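Local coordinates for YfdX protein (Salmonella enterica I, PDB 6A02) that is of unknown molecular function but probably contributes to both antibiotic stress response and virulence in the bacterium, at residues S18-Q23 and E51-D56. Numbering follows the deposited sequence.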
ATOM      1  N   SER A  18     -20.313   5.022   4.232  1.00 10.13           N
ATOM      2  CA  SER A  18     -20.661   6.272   3.553  1.00 10.97           C
ATOM      3  C   SER A  18     -20.117   6.288   2.129  1.00 12.96           C
ATOM      4  O   SER A  18     -18.921   6.512   1.912  1.00 11.71           O
ATOM      5  CB  SER A  18     -20.173   7.497   4.320  1.00 11.87           C
ATOM      6  OG  SER A  18     -20.412   8.669   3.549  1.00 11.68           O
ATOM      7  N   GLY A  19     -21.004   6.105   1.151  1.00 15.13           N
ATOM      8  CA  GLY A  19     -20.586   6.265  -0.228  1.00 15.00           C
ATOM      9  C   GLY A  19     -20.259   7.699  -0.587  1.00 14.08           C
ATOM     10  O   GLY A  19     -19.419   7.945  -1.458  1.00 14.36           O
ATOM     11  N   GLN A  20     -20.920   8.662   0.065  1.00 12.13           N
ATOM     12  CA  GLN A  20     -20.605  10.063  -0.187  1.00 13.23           C
ATOM     13  C   GLN A  20     -19.186  10.389   0.254  1.00 11.97           C
ATOM     14  O   GLN A  20     -18.453  11.086  -0.458  1.00 10.95           O
ATOM     15  CB  GLN A  20     -21.584  10.980   0.539  1.00 13.78           C
ATOM     16  CG  GLN A  20     -22.985  11.017  -0.046  1.00 15.97           C
ATOM     17  CD  GLN A  20     -23.913  11.836   0.820  1.00 19.71           C
ATOM     18  OE1 GLN A  20     -24.080  11.550   2.007  1.00 20.67           O
ATOM     19  NE2 GLN A  20     -24.509  12.877   0.239  1.00 21.67           N
ATOM     20  N   ALA A  21     -18.788   9.911   1.433  1.00 12.19           N
ATOM     21  CA  ALA A  21     -17.439  10.197   1.911  1.00 10.53           C
ATOM     22  C   ALA A  21     -16.393   9.461   1.092  1.00  9.67           C
ATOM     23  O   ALA A  21     -15.282   9.973   0.902  1.00 10.08           O
ATOM     24  CB  ALA A  21     -17.308   9.840   3.388  1.00 10.87           C
ATOM     25  N   TRP A  22     -16.709   8.257   0.613  1.00  9.85           N
ATOM     26  CA  TRP A  22     -15.790   7.596  -0.303  1.00 11.26           C
ATOM     27  C   TRP A  22     -15.561   8.445  -1.547  1.00 11.89           C
ATOM     28  O   TRP A  22     -14.415   8.657  -1.963  1.00 10.63           O
ATOM     29  CB  TRP A  22     -16.299   6.195  -0.667  1.00 14.69           C
ATOM     30  CG  TRP A  22     -15.239   5.411  -1.356  1.00 17.35           C
ATOM     31  CD1 TRP A  22     -14.276   4.642  -0.772  1.00 17.56           C
ATOM     32  CD2 TRP A  22     -15.005   5.356  -2.757  1.00 21.11           C
ATOM     33  NE1 TRP A  22     -13.457   4.097  -1.731  1.00 23.46           N
ATOM     34  CE2 TRP A  22     -13.893   4.517  -2.961  1.00 21.39           C
ATOM     35  CE3 TRP A  22     -15.641   5.920  -3.863  1.00 21.07           C
ATOM     36  CZ2 TRP A  22     -13.393   4.241  -4.225  1.00 25.21           C
ATOM     37  CZ3 TRP A  22     -15.147   5.642  -5.119  1.00 22.76           C
ATOM     38  CH2 TRP A  22     -14.036   4.806  -5.287  1.00 27.27           C
ATOM     39  N   GLN A  23     -16.642   8.951  -2.148  1.00 11.00           N
ATOM     40  CA  GLN A  23     -16.495   9.776  -3.341  1.00 11.02           C
ATOM     41  C   GLN A  23     -15.775  11.077  -3.025  1.00 10.06           C
ATOM     42  O   GLN A  23     -15.017  11.583  -3.860  1.00  9.88           O
ATOM     43  CB  GLN A  23     -17.870  10.042  -3.954  1.00 10.39           C
ATOM     44  CG  GLN A  23     -17.816  10.811  -5.274  1.00 14.36           C
ATOM     45  CD  GLN A  23     -17.094  10.033  -6.348  1.00 15.34           C
ATOM     46  OE1 GLN A  23     -17.325   8.836  -6.514  1.00 23.23           O
ATOM     47  NE2 GLN A  23     -16.179  10.695  -7.058  1.00 14.99           N
ATOM     48  N   GLU A  51     -16.357  18.976  -0.548  1.00 11.32           N
ATOM     49  CA  GLU A  51     -16.917  19.716   0.576  1.00 13.50           C
ATOM     50  C   GLU A  51     -18.421  19.504   0.678  1.00 14.29           C
ATOM     51  O   GLU A  51     -18.947  19.280   1.774  1.00 14.70           O
ATOM     52  CB  GLU A  51     -16.582  21.202   0.438  1.00 14.49           C
ATOM     53  CG  GLU A  51     -16.954  22.033   1.662  1.00 15.89           C
ATOM     54  CD  GLU A  51     -16.678  23.512   1.478  1.00 23.46           C
ATOM     55  OE1 GLU A  51     -16.966  24.044   0.381  1.00 28.60           O
ATOM     56  OE2 GLU A  51     -16.168  24.142   2.432  1.00 26.77           O
ATOM     57  N   LYS A  52     -19.127  19.553  -0.450  1.00 13.82           N
ATOM     58  CA  LYS A  52     -20.574  19.359  -0.409  1.00 16.45           C
ATOM     59  C   LYS A  52     -20.927  17.944   0.033  1.00 16.95           C
ATOM     60  O   LYS A  52     -21.872  17.744   0.806  1.00 18.34           O
ATOM     61  CB  LYS A  52     -21.203  19.694  -1.764  1.00 18.10           C
ATOM     62  CG  LYS A  52     -21.272  21.186  -2.034  1.00 26.60           C
ATOM     63  CD  LYS A  52     -22.043  21.512  -3.300  1.00 29.17           C
ATOM     64  CE  LYS A  52     -22.410  22.983  -3.323  1.00 32.36           C
ATOM     65  NZ  LYS A  52     -21.213  23.841  -3.095  1.00 35.79           N
ATOM     66  N   LEU A  53     -20.168  16.951  -0.431  1.00 12.30           N
ATOM     67  CA  LEU A  53     -20.444  15.572  -0.038  1.00 15.09           C
ATOM     68  C   LEU A  53     -20.243  15.361   1.459  1.00 15.30           C
ATOM     69  O   LEU A  53     -21.063  14.707   2.115  1.00 16.78           O
ATOM     70  CB  LEU A  53     -19.578  14.609  -0.850  1.00 14.30           C
ATOM     71  CG  LEU A  53     -19.904  14.437  -2.338  1.00 14.34           C
ATOM     72  CD1 LEU A  53     -18.715  13.864  -3.092  1.00 15.38           C
ATOM     73  CD2 LEU A  53     -21.115  13.541  -2.531  1.00 18.84           C
ATOM     74  N   LEU A  54     -19.147  15.891   2.018  1.00 11.93           N
ATOM     75  CA  LEU A  54     -18.834  15.652   3.422  1.00 14.90           C
ATOM     76  C   LEU A  54     -19.705  16.457   4.376  1.00 15.24           C
ATOM     77  O   LEU A  54     -19.731  16.150   5.573  1.00 15.39           O
ATOM     78  CB  LEU A  54     -17.364  15.986   3.695  1.00 12.86           C
ATOM     79  CG  LEU A  54     -16.349  15.048   3.055  1.00 13.56           C
ATOM     80  CD1 LEU A  54     -14.943  15.621   3.212  1.00 12.93           C
ATOM     81  CD2 LEU A  54     -16.455  13.666   3.693  1.00 14.46           C
ATOM     82  N   ASN A  55     -20.392  17.488   3.883  1.00 16.37           N
ATOM     83  CA  ASN A  55     -21.135  18.401   4.742  1.00 18.36           C
ATOM     84  C   ASN A  55     -22.621  18.392   4.424  1.00 20.56           C
ATOM     85  O   ASN A  55     -23.348  19.304   4.833  1.00 26.25           O
ATOM     86  CB  ASN A  55     -20.569  19.817   4.643  1.00 17.40           C
ATOM     87  CG  ASN A  55     -19.200  19.933   5.276  1.00 18.82           C
ATOM     88  OD1 ASN A  55     -19.076  20.002   6.501  1.00 19.25           O
ATOM     89  ND2 ASN A  55     -18.160  19.945   4.447  1.00 19.35           N
ATOM     90  N   ASP A  56     -23.079  17.375   3.701  1.00 18.79           N
ATOM     91  CA  ASP A  56     -24.482  17.235   3.336  1.00 19.13           C
ATOM     92  C   ASP A  56     -25.361  17.207   4.583  1.00 22.77           C
ATOM     93  O   ASP A  56     -25.299  16.256   5.370  1.00 20.72           O
ATOM     94  CB  ASP A  56     -24.653  15.950   2.528  1.00 19.86           C
ATOM     95  CG  ASP A  56     -26.034  15.816   1.913  1.00 25.16           C
ATOM     96  OD1 ASP A  56     -26.952  16.559   2.318  1.00 25.37           O
ATOM     97  OD2 ASP A  56     -26.200  14.957   1.020  1.00 24.60           O
TER
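Gln20 reaches across to Asp56, just past the end of helix 40-54, and hydrogen-bonds it side chain to side chain. NE2 of Gln20 lies 2.8 Å from OD2 of Asp56, which accepts on its anti lone pair. The N-H...O angle is 154°. OD2 lies in the amide plane, the two side chains cross at about a right angle, and the amide and carboxylate planes are 66° apart. Chi2 of 174° sets Gln20 CD anti to CA, in an extended chain. Gln20 OE1 is hydrogen-bonded to Thr59 OG1, and Asp56 OD1 to Ser58 OG.

Next to this bond along the helices, Leu53 points at the first turn of helix 19-36 and crosses both glutamines obliquely. Leu53 CD2 lies 4.0 Å from Gln20 CG. Leu53 CD1 lies 3.9 Å from Gln23 CG; the Gln23 amide turns away to Asp27. Leu53 CB rests 3.7 Å from the Gln20 carbonyl O. Deeper in, CD2 of Leu54 touches CB of Ala21 at 3.9 Å, and Ala21 also packs on Ile79 and Ile81 of strand 77-89.

The contact joins the start of one helix to the end of the next in an antiparallel helical hairpin. Its chemistry is mixed: leucine methyls meet glutamine methylenes and an alanine methyl, and the neutral Gln20 amide probably stabilises the Asp56 charge without neutralising it.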